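Local coordinates for hypothetical protein (Legionella pneumophila subsp. pneumophila, PDB 4JX2) that is of unknown function but is probably secreted, and carries a largely helical DUF5624 region alongside a small mixed beta sheet, at residues Phe110-Pro121 and Tyr223-Thr234; Asn180-Asn191 and Tyr422-Gln430. All coordinates share one frame; numbering follows the deposited sequence.

Contact 1 of 2, residues Phe110-Pro121 and Tyr223-Thr234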
# COMPACT_ATOMS: atom_id res chain seq x y z
N PHE A 110 9.34 25.94 -1.75
CA PHE A 110 9.50 24.51 -1.43
C PHE A 110 11.00 24.13 -1.30
O PHE A 110 11.41 23.61 -0.26
CB PHE A 110 8.78 23.60 -2.47
CG PHE A 110 8.90 22.12 -2.15
CD1 PHE A 110 8.02 21.51 -1.25
CD2 PHE A 110 9.93 21.35 -2.69
CE1 PHE A 110 8.16 20.16 -0.92
CE2 PHE A 110 10.06 19.99 -2.35
CZ PHE A 110 9.18 19.41 -1.47
N THR A 111 11.79 24.36 -2.38
CA THR A 111 13.21 24.06 -2.46
C THR A 111 13.92 24.80 -1.35
O THR A 111 14.66 24.17 -0.58
CB THR A 111 13.73 24.42 -3.86
OG1 THR A 111 13.03 23.62 -4.81
CG2 THR A 111 15.23 24.21 -4.01
N GLU A 112 13.64 26.11 -1.21
CA GLU A 112 14.21 27.02 -0.22
C GLU A 112 14.03 26.48 1.20
O GLU A 112 15.03 26.27 1.91
CB GLU A 112 13.58 28.43 -0.33
CG GLU A 112 13.84 29.14 -1.65
CD GLU A 112 12.86 28.91 -2.79
OE1 GLU A 112 12.28 27.81 -2.88
OE2 GLU A 112 12.71 29.84 -3.62
N MSE A 113 12.77 26.18 1.58
CA MSE A 113 12.39 25.67 2.88
C MSE A 113 12.86 24.24 3.13
O MSE A 113 13.34 23.95 4.23
CB MSE A 113 10.89 25.76 3.02
CG MSE A 113 10.40 26.28 4.37
SE MSE A 113 11.21 27.86 5.15
CE MSE A 113 11.13 29.08 3.70
N THR A 114 12.75 23.35 2.12
CA THR A 114 13.15 21.94 2.24
C THR A 114 14.67 21.83 2.43
O THR A 114 15.10 21.01 3.24
CB THR A 114 12.65 21.13 1.02
OG1 THR A 114 11.22 21.22 1.01
CG2 THR A 114 13.05 19.67 1.06
N ALA A 115 15.46 22.67 1.72
CA ALA A 115 16.92 22.73 1.81
C ALA A 115 17.37 22.97 3.25
O ALA A 115 18.30 22.32 3.71
CB ALA A 115 17.47 23.82 0.89
N ILE A 116 16.68 23.87 3.97
CA ILE A 116 16.99 24.18 5.38
C ILE A 116 16.56 22.99 6.30
O ILE A 116 17.34 22.62 7.17
CB ILE A 116 16.36 25.56 5.82
CG1 ILE A 116 16.93 26.73 4.98
CG2 ILE A 116 16.52 25.82 7.35
CD1 ILE A 116 18.50 26.99 5.04
N SER A 117 15.36 22.39 6.07
CA SER A 117 14.80 21.25 6.84
C SER A 117 15.70 20.05 6.84
O SER A 117 15.80 19.36 7.85
CB SER A 117 13.45 20.80 6.26
OG SER A 117 12.41 21.77 6.29
N HIS A 118 16.32 19.80 5.67
CA HIS A 118 17.17 18.67 5.34
C HIS A 118 18.60 18.73 5.90
O HIS A 118 19.31 17.71 5.83
CB HIS A 118 17.20 18.51 3.82
CG HIS A 118 16.00 17.77 3.30
ND1 HIS A 118 15.79 17.61 1.95
CD2 HIS A 118 15.01 17.14 3.98
CE1 HIS A 118 14.70 16.88 1.85
NE2 HIS A 118 14.18 16.58 3.04
N ILE A 119 18.98 19.84 6.55
CA ILE A 119 20.30 20.00 7.18
C ILE A 119 20.45 18.97 8.32
O ILE A 119 21.50 18.32 8.39
CB ILE A 119 20.53 21.48 7.61
CG1 ILE A 119 20.80 22.33 6.35
CG2 ILE A 119 21.66 21.61 8.66
CD1 ILE A 119 20.78 23.87 6.57
N GLY A 120 19.38 18.79 9.11
CA GLY A 120 19.33 17.80 10.19
C GLY A 120 19.58 16.39 9.67
O GLY A 120 20.60 15.79 10.02
N PRO A 121 18.70 15.86 8.75
CA PRO A 121 18.94 14.51 8.19
C PRO A 121 20.30 14.35 7.51
O PRO A 121 20.92 13.30 7.66
CB PRO A 121 17.80 14.35 7.18
CG PRO A 121 16.71 15.21 7.74
CD PRO A 121 17.41 16.41 8.29
N TYR A 223 17.89 22.86 16.90
CA TYR A 223 17.69 22.76 15.45
C TYR A 223 16.42 21.95 15.17
O TYR A 223 15.79 22.14 14.13
CB TYR A 223 18.89 22.16 14.70
CG TYR A 223 18.85 22.55 13.24
CD1 TYR A 223 19.28 23.81 12.83
CD2 TYR A 223 18.28 21.70 12.29
CE1 TYR A 223 19.17 24.20 11.49
CE2 TYR A 223 18.17 22.09 10.95
CZ TYR A 223 18.61 23.34 10.56
OH TYR A 223 18.52 23.73 9.25
N ASN A 224 16.02 21.09 16.14
CA ASN A 224 14.77 20.32 16.13
C ASN A 224 13.58 21.27 15.87
O ASN A 224 12.71 20.93 15.07
CB ASN A 224 14.59 19.63 17.48
CG ASN A 224 15.42 18.39 17.77
OD1 ASN A 224 15.79 17.60 16.90
ND2 ASN A 224 15.61 18.12 19.04
N ASN A 225 13.57 22.49 16.51
CA ASN A 225 12.52 23.50 16.32
C ASN A 225 12.56 24.09 14.89
O ASN A 225 11.50 24.34 14.30
CB ASN A 225 12.67 24.61 17.34
CG ASN A 225 12.32 24.23 18.77
OD1 ASN A 225 12.68 23.16 19.29
ND2 ASN A 225 11.67 25.16 19.45
N VAL A 226 13.77 24.27 14.33
CA VAL A 226 13.93 24.77 12.96
C VAL A 226 13.34 23.73 12.01
O VAL A 226 12.64 24.11 11.07
CB VAL A 226 15.41 25.13 12.63
CG1 VAL A 226 15.63 25.35 11.14
CG2 VAL A 226 15.86 26.35 13.40
N MSE A 227 13.57 22.43 12.27
CA MSE A 227 13.03 21.37 11.42
C MSE A 227 11.52 21.37 11.42
O MSE A 227 10.94 21.28 10.35
CB MSE A 227 13.57 20.01 11.83
CG MSE A 227 14.97 19.81 11.33
SE MSE A 227 15.59 18.03 11.55
CE MSE A 227 15.97 18.03 13.54
N ILE A 228 10.87 21.56 12.59
CA ILE A 228 9.40 21.60 12.68
C ILE A 228 8.88 22.88 11.98
O ILE A 228 7.98 22.79 11.14
CB ILE A 228 8.88 21.46 14.14
CG1 ILE A 228 9.43 20.17 14.85
CG2 ILE A 228 7.35 21.54 14.20
CD1 ILE A 228 9.37 18.77 14.02
N GLY A 229 9.47 24.04 12.30
CA GLY A 229 9.08 25.32 11.73
C GLY A 229 9.09 25.34 10.21
O GLY A 229 8.10 25.73 9.58
N THR A 230 10.18 24.86 9.62
CA THR A 230 10.37 24.78 8.16
C THR A 230 9.39 23.80 7.53
O THR A 230 8.82 24.14 6.50
CB THR A 230 11.81 24.40 7.81
OG1 THR A 230 12.19 23.24 8.57
CG2 THR A 230 12.77 25.52 8.05
N PHE A 231 9.17 22.62 8.14
CA PHE A 231 8.21 21.63 7.64
C PHE A 231 6.79 22.23 7.64
O PHE A 231 6.04 22.07 6.67
CB PHE A 231 8.26 20.33 8.48
CG PHE A 231 9.38 19.36 8.15
CD1 PHE A 231 9.69 19.05 6.84
CD2 PHE A 231 10.08 18.72 9.17
CE1 PHE A 231 10.71 18.13 6.55
CE2 PHE A 231 11.13 17.83 8.87
CZ PHE A 231 11.42 17.52 7.56
N MSE A 232 6.44 22.94 8.74
CA MSE A 232 5.17 23.64 8.91
C MSE A 232 4.93 24.65 7.79
O MSE A 232 3.81 24.76 7.30
CB MSE A 232 5.15 24.38 10.26
CG MSE A 232 4.87 23.51 11.44
SE MSE A 232 3.06 22.83 11.54
CE MSE A 232 3.16 21.78 13.19
N LEU A 233 5.96 25.41 7.40
CA LEU A 233 5.80 26.45 6.39
C LEU A 233 5.62 25.87 5.02
O LEU A 233 4.88 26.43 4.22
CB LEU A 233 6.97 27.44 6.40
CG LEU A 233 7.11 28.32 7.67
CD1 LEU A 233 8.44 29.00 7.67
CD2 LEU A 233 5.98 29.34 7.80
N THR A 234 6.26 24.74 4.78
CA THR A 234 6.20 23.98 3.54
C THR A 234 4.77 23.44 3.39
O THR A 234 4.20 23.62 2.32
CB THR A 234 7.28 22.88 3.54
OG1 THR A 234 8.58 23.48 3.61
CG2 THR A 234 7.23 22.04 2.31
O HOH W 1 10.27 21.48 4.32

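Contact 2 of 2, residues Asn180-Asn191 and Tyr422-Gln430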
# COMPACT_ATOMS: atom_id res chain seq x y z
N ASN A 180 14.76 35.67 10.10
CA ASN A 180 15.64 35.51 11.26
C ASN A 180 15.94 34.05 11.55
O ASN A 180 17.05 33.71 11.96
CB ASN A 180 15.02 36.14 12.49
CG ASN A 180 14.94 37.64 12.42
OD1 ASN A 180 15.67 38.31 11.68
ND2 ASN A 180 14.05 38.18 13.22
N MSE A 181 14.93 33.20 11.32
CA MSE A 181 15.04 31.77 11.53
C MSE A 181 16.03 31.13 10.54
O MSE A 181 16.86 30.32 10.98
CB MSE A 181 13.67 31.12 11.44
CG MSE A 181 13.73 29.67 11.79
SE MSE A 181 12.61 28.63 10.69
CE MSE A 181 13.69 28.75 9.10
N ILE A 182 15.97 31.48 9.23
CA ILE A 182 16.89 30.92 8.24
C ILE A 182 18.31 31.43 8.56
O ILE A 182 19.28 30.66 8.49
CB ILE A 182 16.44 31.19 6.78
CG1 ILE A 182 15.16 30.41 6.47
CG2 ILE A 182 17.54 30.82 5.77
CD1 ILE A 182 14.24 31.08 5.56
N ASP A 183 18.43 32.70 8.97
CA ASP A 183 19.70 33.29 9.37
C ASP A 183 20.28 32.51 10.58
O ASP A 183 21.43 32.06 10.52
CB ASP A 183 19.52 34.77 9.67
CG ASP A 183 20.85 35.49 9.86
OD1 ASP A 183 21.59 35.63 8.86
OD2 ASP A 183 21.16 35.86 11.00
N TYR A 184 19.46 32.32 11.63
CA TYR A 184 19.78 31.56 12.84
C TYR A 184 20.20 30.11 12.51
O TYR A 184 21.19 29.60 13.06
CB TYR A 184 18.55 31.53 13.79
CG TYR A 184 18.76 30.68 15.02
CD1 TYR A 184 19.55 31.12 16.08
CD2 TYR A 184 18.18 29.41 15.13
CE1 TYR A 184 19.75 30.33 17.21
CE2 TYR A 184 18.38 28.61 16.25
CZ TYR A 184 19.16 29.08 17.30
OH TYR A 184 19.37 28.30 18.40
N ALA A 185 19.42 29.45 11.62
CA ALA A 185 19.64 28.08 11.18
C ALA A 185 20.98 27.94 10.48
O ALA A 185 21.76 27.05 10.84
CB ALA A 185 18.52 27.64 10.26
N CYS A 186 21.29 28.84 9.53
CA CYS A 186 22.57 28.83 8.81
C CYS A 186 23.73 29.05 9.77
O CYS A 186 24.72 28.32 9.71
CB CYS A 186 22.57 29.87 7.69
SG CYS A 186 21.40 29.50 6.35
N SER A 187 23.59 30.04 10.66
CA SER A 187 24.60 30.38 11.65
C SER A 187 24.87 29.19 12.61
O SER A 187 26.03 28.84 12.85
CB SER A 187 24.16 31.62 12.43
OG SER A 187 25.15 32.05 13.34
N MSE A 188 23.80 28.55 13.12
CA MSE A 188 23.90 27.42 14.03
C MSE A 188 24.58 26.22 13.34
O MSE A 188 25.62 25.77 13.82
CB MSE A 188 22.51 27.05 14.53
CG MSE A 188 22.49 25.86 15.44
SE MSE A 188 20.73 25.62 16.19
CE MSE A 188 21.19 24.54 17.72
N ALA A 189 24.00 25.73 12.23
CA ALA A 189 24.50 24.58 11.46
C ALA A 189 25.90 24.82 10.90
O ALA A 189 26.72 23.91 10.95
CB ALA A 189 23.55 24.27 10.32
N GLY A 190 26.15 26.03 10.38
CA GLY A 190 27.44 26.43 9.84
C GLY A 190 28.55 26.38 10.88
O GLY A 190 29.54 25.67 10.69
N ASN A 191 28.35 27.06 12.00
CA ASN A 191 29.36 27.07 13.07
C ASN A 191 29.48 25.71 13.77
O ASN A 191 30.56 25.40 14.28
CB ASN A 191 29.10 28.18 14.06
CG ASN A 191 29.41 29.53 13.48
OD1 ASN A 191 30.49 29.78 12.93
ND2 ASN A 191 28.47 30.45 13.62
N TYR A 422 13.09 33.68 17.12
CA TYR A 422 14.47 33.50 16.64
C TYR A 422 15.24 34.82 16.68
O TYR A 422 14.68 35.85 16.30
CB TYR A 422 14.47 32.95 15.21
CG TYR A 422 13.94 31.54 15.12
CD1 TYR A 422 14.77 30.45 15.35
CD2 TYR A 422 12.59 31.30 14.84
CE1 TYR A 422 14.28 29.14 15.28
CE2 TYR A 422 12.09 30.00 14.79
CZ TYR A 422 12.94 28.92 15.01
OH TYR A 422 12.45 27.64 14.96
N PRO A 423 16.54 34.81 17.11
CA PRO A 423 17.33 36.06 17.14
C PRO A 423 17.55 36.68 15.76
O PRO A 423 17.55 35.96 14.76
CB PRO A 423 18.67 35.59 17.72
CG PRO A 423 18.36 34.35 18.44
CD PRO A 423 17.34 33.67 17.59
N ASN A 424 17.75 38.02 15.72
CA ASN A 424 17.96 38.81 14.51
C ASN A 424 19.44 38.88 14.10
O ASN A 424 19.76 38.56 12.95
CB ASN A 424 17.40 40.24 14.68
CG ASN A 424 17.86 40.96 15.92
OD1 ASN A 424 17.96 40.40 17.02
ND2 ASN A 424 18.19 42.23 15.77
N ASN A 425 20.34 39.30 15.00
CA ASN A 425 21.77 39.37 14.65
C ASN A 425 22.42 38.06 15.06
O ASN A 425 22.54 37.77 16.26
CB ASN A 425 22.48 40.61 15.25
CG ASN A 425 22.26 40.92 16.73
OD1 ASN A 425 21.52 40.23 17.46
ND2 ASN A 425 22.91 41.98 17.20
N ASN A 426 22.74 37.20 14.06
CA ASN A 426 23.32 35.88 14.33
C ASN A 426 24.78 35.83 13.89
O ASN A 426 25.15 36.42 12.87
CB ASN A 426 22.51 34.78 13.71
CG ASN A 426 21.13 34.70 14.33
OD1 ASN A 426 20.97 34.39 15.52
ND2 ASN A 426 20.12 35.06 13.55
N PRO A 427 25.64 35.17 14.71
CA PRO A 427 27.08 35.14 14.39
C PRO A 427 27.38 34.67 12.97
O PRO A 427 26.70 33.79 12.45
CB PRO A 427 27.66 34.17 15.41
CG PRO A 427 26.69 34.13 16.52
CD PRO A 427 25.35 34.43 15.96
N VAL A 428 28.39 35.26 12.34
CA VAL A 428 28.78 34.85 11.00
C VAL A 428 29.36 33.43 11.06
O VAL A 428 29.81 32.99 12.13
CB VAL A 428 29.76 35.85 10.32
CG1 VAL A 428 29.08 37.19 10.05
CG2 VAL A 428 31.05 36.04 11.13
N ILE A 429 29.34 32.70 9.94
CA ILE A 429 29.91 31.36 9.90
C ILE A 429 31.43 31.51 9.77
O ILE A 429 31.92 32.03 8.76
CB ILE A 429 29.28 30.48 8.80
CG1 ILE A 429 27.77 30.29 9.03
CG2 ILE A 429 29.99 29.14 8.74
CD1 ILE A 429 26.95 30.08 7.79
N GLN A 430 32.17 31.12 10.83
CA GLN A 430 33.63 31.19 10.87
C GLN A 430 34.22 29.86 10.42
O GLN A 430 34.15 28.89 11.17
CB GLN A 430 34.11 31.55 12.29
CG GLN A 430 34.40 33.03 12.50
CD GLN A 430 35.61 33.20 13.37
OE1 GLN A 430 36.71 32.70 13.06
NE2 GLN A 430 35.44 33.93 14.47

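Contact 1 of 2, residues Phe110-Pro121 and Tyr223-Thr234
Ser117 and Thr230 meet hydroxyl to hydroxyl at the middle of this contact, Ser117 OG lying 2.7 Å from Thr230 OG1. Small polar side chains suit the spot because helices 110-117 and 223-234 run close here, their axes 8.8 Å apart. Thr230 OG1 lies between the backbone N and the carbonyl carbon (chi1 50°), where Val226 O and Met227 O of its own helix are also within bonding reach; its methyl CG2 is left to face Ile116 and the selenium of Met113. The CB of Ser117 sits over one face of the Phe231 ring, toward the rim, as a CH-pi contact.

A water joins the polar row, bonding Ser117 OG and donating to Thr234 OG1 at 2.7 Å. Thr234 OG1 in turn donates to Thr230 O, while its CG2 rests obliquely against the Phe110 ring. Met113, bent at chi2 and chi3, slides past Thr234 and brings SE to Leu233 CD1 at 3.9 Å.

At the other end Tyr223 crosses Ile116 and Ile119 at about a right angle. Its OH donates to Ile116 O at 2.6 Å from above the carbonyl plane, and Ile119 N reaches the same oxygen from the opposite face. The tyrosine thus holds the backbone at Ile116, near the C-terminal part of the segment. Beyond it, Gly120, with no side chain, lets the selenium of Met227 lie 4.0 Å from Gly120 CA.

The outer flank of the first helix faces the second subunit, where Glu112 bonds Tyr28 and Thr30 of that chain. With their directions 160° apart, the two helices form an antiparallel packed pair, buried in the helical DUF5624 region, with a polar seam bordered by apolar side chains.

Contact 2 of 2, residues Asn180-Asn191 and Tyr422-Gln430
From Met181 beside Tyr422 to Asn191 beside Ile429, the irregular C-terminal segment runs along helix 180-191 in the same N-to-C direction, with CA atoms of Asn191 and Ile429 5.4 Å apart. It is a C-terminal tail strapped along a helix, irregular in backbone and rich in proline and asparagine. Tyr422 lies alongside Met181, whose CG sits over the centre of the ring, with SE in an oblique Met-aromatic contact; the Tyr422 hydroxyl bonds Gly410 O. The Tyr184 side chain (chi1 175°) crosses that of Tyr422 at about a right angle, but the ring planes are inclined at 53°, an oblique aromatic pair; Tyr184 CD2 lies 3.6 Å from Tyr422 CD1. Tyr184 also packs on Pro423, its hydroxyl bonding Ile221 O.

Asn426 ND2 donates to Asp183 OD2 at 2.9 Å, on the anti side of the carboxylate, and to Pro423 O, so one amide pins the bend to the helix. Lys152 forms a salt bridge with Asp183 OD1. Ile429 lays CD1 against the backbone carbonyl of Cys186 and CG2 against Gly190, which has no side chain.

The amide of Asn191 bonds the tail backbone twice: ND2, also bonded to Tyr219 OH, donates to Val428 O at 3.2 Å, while OD1 accepts from Gln430 N at 3.0 Å.

From the N terminus the four segments come in the order 110-121, 180-191, 223-234 and 422-430, so contacts 1 and 2 cross. Contact 1 closes a loop of 101 residues, largely helical and without strands, which includes helix 175-197. Contact 2 closes a longer one of 230 residues that contains helix 223-247 and the strands 257-262 and 296-298 of the mixed sheet, and returns the end of the chain to the helical region. Helix 175-197 links the two: it packs on both helices of contact 1 and receives the tail in contact 2. The contacts touch directly, for example where Thr230 CG2 meets Met181 CE at 3.5 Å.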